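Local atomic coordinates of putative alpha/beta hydrolase fold protein (Candidatus Nitrososphaera gargensis, PDB entry 5A62), a protein that belongs to the alpha/beta hydrolase fold family and probably hydrolyses ester bonds as a carboxylesterase. Residues N35-D40 and H61-M66; K127-K132 and Y196-N201. All blocks are in the same frame, centred on the assembly; numbering follows the deposited sequence.

Interaction 1: N35-D40 and H61-M66; sequences NILIWD and HHRTNM
Asn-35 and His-62 meet flank to flank, with Asn-35 CB 3.7 Å from His-62 CB and the amide and imidazole planes crossing at 50°. Leu-37 brings CD1 obliquely against the same ring. In Arg-63 a bend at chi3 (-73°) lays NE over one face of that ring, 3.1 Å above its plane and toward its rim, and the guanidinium runs on to Ile-36, where NH2 lies 4.0 Å from Ile-36 CB, the isoleucine meeting the edge of the flat group. No hydrogen bond joins the two segments directly. Glu-57 ties them instead: its OE2 takes a salt bridge from Arg-63 NH2 and a hydrogen bond from Ile-36 N, while Tyr-14 of strand 12-18 adds a cation-pi contact to Arg-63. Each segment also has bonds of its own. Asn-35 OD1 accepts a bent bond from Leu-37 N (3.0 Å, on a lone pair in the carbonyl plane), which helps hold the amide in an Asx turn at the start of the 3-10 segment 36-38. In 61-66, Thr-64 N bonds back to His-61 O (3.1 Å) and closes a type II' turn. This is loop-on-loop packing in an alpha/beta hydrolase fold, between the loops that leave the neighbouring parallel strands 25-29 and 52-56.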
loop_
_atom_site.group_PDB
_atom_site.type_symbol
_atom_site.label_atom_id
_atom_site.label_comp_id
_atom_site.label_asym_id
_atom_site.label_seq_id
_atom_site.Cartn_x
_atom_site.Cartn_y
_atom_site.Cartn_z
ATOM N N ASN A 35 -0.366 -20.721 -0.455
ATOM C CA ASN A 35 -1.726 -21.123 -0.231
ATOM C C ASN A 35 -1.657 -22.397 0.572
ATOM O O ASN A 35 -0.587 -22.812 1.019
ATOM C CB ASN A 35 -2.469 -21.205 -1.520
ATOM C CG ASN A 35 -1.783 -22.071 -2.495
ATOM O OD1 ASN A 35 -1.485 -23.242 -2.190
ATOM N ND2 ASN A 35 -1.442 -21.529 -3.647
ATOM N N ILE A 36 -2.819 -23.020 0.826
ATOM C CA ILE A 36 -2.834 -24.177 1.747
ATOM C C ILE A 36 -2.079 -25.346 1.141
ATOM O O ILE A 36 -1.583 -26.194 1.876
ATOM C CB ILE A 36 -4.241 -24.574 2.081
ATOM C CG1 ILE A 36 -4.832 -23.536 3.012
ATOM C CG2 ILE A 36 -4.296 -25.967 2.711
ATOM C CD1 ILE A 36 -6.305 -23.559 3.121
ATOM N N LEU A 37 -1.897 -25.369 -0.170
ATOM C CA LEU A 37 -1.091 -26.444 -0.783
ATOM C C LEU A 37 0.332 -26.482 -0.281
ATOM O O LEU A 37 0.988 -27.539 -0.319
ATOM C CB LEU A 37 -1.172 -26.402 -2.301
ATOM C CG LEU A 37 -2.611 -26.309 -2.871
ATOM C CD1 LEU A 37 -2.602 -26.180 -4.388
ATOM C CD2 LEU A 37 -3.498 -27.402 -2.335
ATOM N N ILE A 38 0.878 -25.369 0.205
ATOM C CA ILE A 38 2.256 -25.333 0.666
ATOM C C ILE A 38 2.397 -26.079 1.967
ATOM O O ILE A 38 3.512 -26.391 2.344
ATOM C CB ILE A 38 2.737 -23.862 0.796
ATOM C CG1 ILE A 38 4.229 -23.735 0.470
ATOM C CG2 ILE A 38 2.419 -23.246 2.142
ATOM C CD1 ILE A 38 4.750 -22.307 0.481
ATOM N N TRP A 39 1.287 -26.374 2.660
ATOM C CA TRP A 39 1.271 -26.908 4.038
ATOM C C TRP A 39 0.910 -28.378 4.094
ATOM O O TRP A 39 0.651 -28.944 5.174
ATOM C CB TRP A 39 0.320 -26.102 4.933
ATOM C CG TRP A 39 0.662 -24.688 5.208
ATOM C CD1 TRP A 39 -0.165 -23.555 5.057
ATOM C CD2 TRP A 39 1.844 -24.187 5.865
ATOM N NE1 TRP A 39 0.492 -22.454 5.473
ATOM C CE2 TRP A 39 1.686 -22.794 6.026
ATOM C CE3 TRP A 39 3.008 -24.767 6.343
ATOM C CZ2 TRP A 39 2.628 -22.020 6.604
ATOM C CZ3 TRP A 39 3.929 -24.001 6.940
ATOM C CH2 TRP A 39 3.753 -22.593 7.044
ATOM N N ASP A 40 0.908 -29.071 2.971
ATOM C CA ASP A 40 0.412 -30.441 2.963
ATOM C C ASP A 40 1.074 -31.335 3.995
ATOM O O ASP A 40 0.421 -32.009 4.808
ATOM C CB ASP A 40 0.515 -31.037 1.526
ATOM C CG ASP A 40 1.971 -30.971 0.845
ATOM O OD1 ASP A 40 2.982 -30.414 1.375
ATOM O OD2 ASP A 40 2.083 -31.533 -0.292
ATOM N N HIS A 61 -5.387 -15.175 -2.943
ATOM C CA HIS A 61 -4.523 -16.319 -3.076
ATOM C C HIS A 61 -5.413 -17.572 -3.190
ATOM O O HIS A 61 -6.249 -17.852 -2.350
ATOM C CB HIS A 61 -3.613 -16.459 -1.874
ATOM C CG HIS A 61 -2.506 -15.446 -1.867
ATOM N ND1 HIS A 61 -2.688 -14.080 -1.805
ATOM C CD2 HIS A 61 -1.178 -15.641 -1.989
ATOM C CE1 HIS A 61 -1.499 -13.487 -1.866
ATOM N NE2 HIS A 61 -0.568 -14.406 -1.986
ATOM N N HIS A 62 -5.264 -18.274 -4.331
ATOM C CA HIS A 62 -5.931 -19.576 -4.615
ATOM C C HIS A 62 -7.424 -19.380 -4.492
ATOM O O HIS A 62 -8.026 -18.657 -5.300
ATOM C CB HIS A 62 -5.312 -20.669 -3.757
ATOM C CG HIS A 62 -5.648 -22.077 -4.130
ATOM N ND1 HIS A 62 -6.186 -22.482 -5.325
ATOM C CD2 HIS A 62 -5.503 -23.167 -3.373
ATOM C CE1 HIS A 62 -6.321 -23.818 -5.297
ATOM N NE2 HIS A 62 -5.913 -24.249 -4.140
ATOM N N ARG A 63 -8.038 -19.975 -3.494
ATOM C CA ARG A 63 -9.516 -19.993 -3.370
ATOM C C ARG A 63 -10.100 -18.811 -2.721
ATOM O O ARG A 63 -11.335 -18.660 -2.773
ATOM C CB ARG A 63 -9.971 -21.287 -2.689
ATOM C CG ARG A 63 -9.681 -22.489 -3.576
ATOM C CD ARG A 63 -9.631 -23.803 -2.826
ATOM N NE ARG A 63 -8.410 -23.938 -2.016
ATOM C CZ ARG A 63 -7.883 -25.062 -1.591
ATOM N NH1 ARG A 63 -8.479 -26.221 -1.895
ATOM N NH2 ARG A 63 -6.759 -25.070 -0.929
ATOM N N THR A 64 -9.336 -17.918 -2.129
ATOM C CA THR A 64 -9.831 -16.676 -1.546
ATOM C C THR A 64 -9.803 -15.528 -2.539
ATOM O O THR A 64 -8.820 -15.328 -3.210
ATOM C CB THR A 64 -9.044 -16.329 -0.278
ATOM O OG1 THR A 64 -9.190 -17.398 0.665
ATOM C CG2 THR A 64 -9.521 -15.017 0.349
ATOM N N ASN A 65 -10.883 -14.820 -2.636
ATOM C CA ASN A 65 -11.073 -13.666 -3.470
ATOM C C ASN A 65 -10.546 -12.395 -2.860
ATOM O O ASN A 65 -9.832 -12.441 -1.858
ATOM C CB ASN A 65 -12.527 -13.541 -3.839
ATOM C CG ASN A 65 -13.350 -13.088 -2.679
ATOM O OD1 ASN A 65 -12.970 -13.209 -1.546
ATOM N ND2 ASN A 65 -14.478 -12.450 -2.976
ATOM N N MET A 66 -10.830 -11.225 -3.470
ATOM C CA MET A 66 -10.453 -9.957 -2.941
ATOM C C MET A 66 -11.559 -9.162 -2.271
ATOM O O MET A 66 -11.259 -8.298 -1.454
ATOM C CB MET A 66 -9.820 -9.122 -4.068
ATOM C CG MET A 66 -8.546 -9.674 -4.667
ATOM S SD MET A 66 -7.164 -9.672 -3.535
ATOM C CE MET A 66 -6.799 -7.895 -3.341
#

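Interaction 2: K127-K132 and Y196-N201; sequences KKFQEK and YTIPGN
The helical insertion between strands 116-122 and 212-218, which has the position of the cap in many alpha/beta hydrolases, is drawn together here: 127-132 leads into it and 196-201 lies near its far end. Lys-128 does most of the joining. Its chain starts with CG beside the backbone N, lies across the backbone of 198-200 with CD 3.9 Å from Gly-200 CA, and bends at chi3 (84°) and chi4 (47°), which turns the ammonium back onto the loop. There NZ donates 2.8 Å to Ile-198 O, in the carbonyl plane with a C=O...N angle of 152°, and makes a weak bond of 3.0 Å to Tyr-196 O. Beside this polar grip Ile-198 splits its branches: CG2 packs 4.0 Å from Lys-128 CG, and CD1 reaches obliquely to Phe-129 CE2 at 3.7 Å. Ile-103 of helix 100-111 packs against both Phe-129 and Ile-198, so the apolar side faces the body of the fold. A water bridges the far end, accepting from Tyr-196 OH and donating to Glu-131 O. Glu-131 OE2 bonds Gly-200 N of the second subunit, and the reverse pair forms too, so the dimer interface draws on both segments. The lysine charge thus meets carbonyl dipoles of the loop, which would probably favour its protonated form and would help hold the turn at 196-198 against 127-132.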
loop_
_atom_site.group_PDB
_atom_site.type_symbol
_atom_site.label_atom_id
_atom_site.label_comp_id
_atom_site.label_asym_id
_atom_site.label_seq_id
_atom_site.Cartn_x
_atom_site.Cartn_y
_atom_site.Cartn_z
ATOM N N LYS A 127 9.004 -6.677 12.203
ATOM C CA LYS A 127 9.538 -5.408 11.797
ATOM C C LYS A 127 9.000 -4.920 10.457
ATOM O O LYS A 127 8.652 -5.696 9.553
ATOM C CB LYS A 127 11.060 -5.522 11.709
ATOM C CG LYS A 127 11.595 -5.707 13.116
ATOM C CD LYS A 127 12.975 -5.157 13.370
ATOM C CE LYS A 127 13.050 -3.680 13.061
ATOM N NZ LYS A 127 14.368 -3.134 13.459
ATOM N N LYS A 128 8.962 -3.612 10.347
ATOM C CA LYS A 128 8.812 -2.982 9.056
ATOM C C LYS A 128 10.034 -3.238 8.218
ATOM O O LYS A 128 11.176 -3.367 8.708
ATOM C CB LYS A 128 8.710 -1.467 9.212
ATOM C CG LYS A 128 7.409 -0.919 9.537
ATOM C CD LYS A 128 7.385 0.632 9.236
ATOM C CE LYS A 128 7.097 1.169 7.828
ATOM N NZ LYS A 128 5.917 0.569 7.086
ATOM N N PHE A 129 9.848 -3.266 6.921
ATOM C CA PHE A 129 10.959 -3.383 5.985
ATOM C C PHE A 129 11.624 -2.034 5.777
ATOM O O PHE A 129 11.013 -0.997 5.894
ATOM C CB PHE A 129 10.489 -3.901 4.636
ATOM C CG PHE A 129 10.000 -5.322 4.701
ATOM C CD1 PHE A 129 10.865 -6.392 4.688
ATOM C CD2 PHE A 129 8.630 -5.586 4.821
ATOM C CE1 PHE A 129 10.404 -7.689 4.797
ATOM C CE2 PHE A 129 8.156 -6.879 4.913
ATOM C CZ PHE A 129 9.036 -7.935 4.911
ATOM N N GLN A 130 12.894 -2.097 5.450
ATOM C CA GLN A 130 13.517 -0.956 4.828
ATOM C C GLN A 130 13.061 -0.870 3.377
ATOM O O GLN A 130 12.779 -1.859 2.709
ATOM C CB GLN A 130 15.045 -1.114 4.929
ATOM C CG GLN A 130 15.599 -0.979 6.365
ATOM C CD GLN A 130 15.198 0.331 7.074
ATOM O OE1 GLN A 130 14.432 0.350 8.039
ATOM N NE2 GLN A 130 15.708 1.447 6.563
ATOM N N GLU A 131 13.049 0.338 2.809
ATOM C CA GLU A 131 12.674 0.485 1.407
ATOM C C GLU A 131 13.490 -0.407 0.504
ATOM O O GLU A 131 12.954 -0.969 -0.441
ATOM C CB GLU A 131 12.817 1.952 0.887
ATOM C CG GLU A 131 11.765 2.833 1.427
ATOM C CD GLU A 131 11.854 4.267 0.891
ATOM O OE1 GLU A 131 12.415 4.506 -0.202
ATOM O OE2 GLU A 131 11.321 5.034 1.626
ATOM N N LYS A 132 14.808 -0.517 0.742
ATOM C CA LYS A 132 15.628 -1.308 -0.093
ATOM C C LYS A 132 15.181 -2.779 -0.108
ATOM O O LYS A 132 15.303 -3.439 -1.111
ATOM C CB LYS A 132 17.107 -1.168 0.352
ATOM C CG LYS A 132 17.348 -1.799 1.698
ATOM C CD LYS A 132 18.796 -1.843 2.184
ATOM C CE LYS A 132 18.769 -2.459 3.590
ATOM N NZ LYS A 132 20.123 -2.834 4.129
ATOM N N TYR A 196 4.135 -2.336 2.723
ATOM C CA TYR A 196 4.465 -0.947 3.126
ATOM C C TYR A 196 3.664 -0.413 4.277
ATOM O O TYR A 196 3.968 0.619 4.866
ATOM C CB TYR A 196 4.255 0.013 1.951
ATOM C CG TYR A 196 5.274 -0.107 0.850
ATOM C CD1 TYR A 196 6.424 0.656 0.906
ATOM C CD2 TYR A 196 5.092 -0.889 -0.265
ATOM C CE1 TYR A 196 7.379 0.560 -0.073
ATOM C CE2 TYR A 196 6.034 -0.922 -1.262
ATOM C CZ TYR A 196 7.179 -0.200 -1.148
ATOM O OH TYR A 196 8.133 -0.264 -2.173
ATOM N N THR A 197 2.574 -1.113 4.618
ATOM C CA THR A 197 1.625 -0.647 5.631
ATOM C C THR A 197 1.851 -1.297 6.967
ATOM O O THR A 197 1.049 -1.065 7.902
ATOM C CB THR A 197 0.162 -0.856 5.196
ATOM O OG1 THR A 197 -0.138 -2.254 5.253
ATOM C CG2 THR A 197 -0.049 -0.376 3.817
ATOM N N ILE A 198 2.940 -2.059 7.135
ATOM C CA ILE A 198 3.244 -2.663 8.463
ATOM C C ILE A 198 3.561 -1.502 9.432
ATOM O O ILE A 198 4.391 -0.654 9.055
ATOM C CB ILE A 198 4.454 -3.536 8.359
ATOM C CG1 ILE A 198 4.202 -4.734 7.431
ATOM C CG2 ILE A 198 4.897 -3.994 9.724
ATOM C CD1 ILE A 198 5.500 -5.422 7.033
ATOM N N PRO A 199 2.961 -1.460 10.581
ATOM C CA PRO A 199 3.241 -0.348 11.531
ATOM C C PRO A 199 4.634 -0.484 12.075
ATOM O O PRO A 199 5.170 -1.590 12.214
ATOM C CB PRO A 199 2.204 -0.489 12.603
ATOM C CG PRO A 199 1.199 -1.413 12.099
ATOM C CD PRO A 199 1.844 -2.263 11.013
ATOM N N GLY A 200 5.218 0.645 12.477
ATOM C CA GLY A 200 6.584 0.612 13.029
ATOM C C GLY A 200 6.673 0.154 14.471
ATOM O O GLY A 200 7.786 0.029 14.954
ATOM N N ASN A 201 5.567 -0.041 15.142
ATOM C CA ASN A 201 5.578 -0.413 16.574
ATOM C C ASN A 201 5.143 -1.850 16.874
ATOM O O ASN A 201 4.729 -2.154 17.988
ATOM C CB ASN A 201 4.705 0.552 17.358
ATOM C CG ASN A 201 3.209 0.359 17.116
ATOM O OD1 ASN A 201 2.750 -0.289 16.165
ATOM N ND2 ASN A 201 2.423 0.916 18.024
HETATM O O HOH W 1 10.912 0.090 -1.957
#

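How the interactions relate
Interaction 1 closes along the chain before interaction 2 opens; the two lie on opposite sides of the chain's centre, 25 Å between centres and about 12 Å between nearest atoms, without touching. Both are partly buried, yet they hold different elements. Interaction 1 packs two strand-following loops of the central sheet and lies nearer the middle of the chain, with no other subunit against it. Interaction 2 draws the helical insertion together farther out, and the second subunit reaches it. The chemistry follows: 35-40 and 61-66 join through van der Waals packing and a shared third-party carboxylate, whereas 127-132 and 196-201 add direct ammonium-to-carbonyl bonds and a water bridge to their apolar packing.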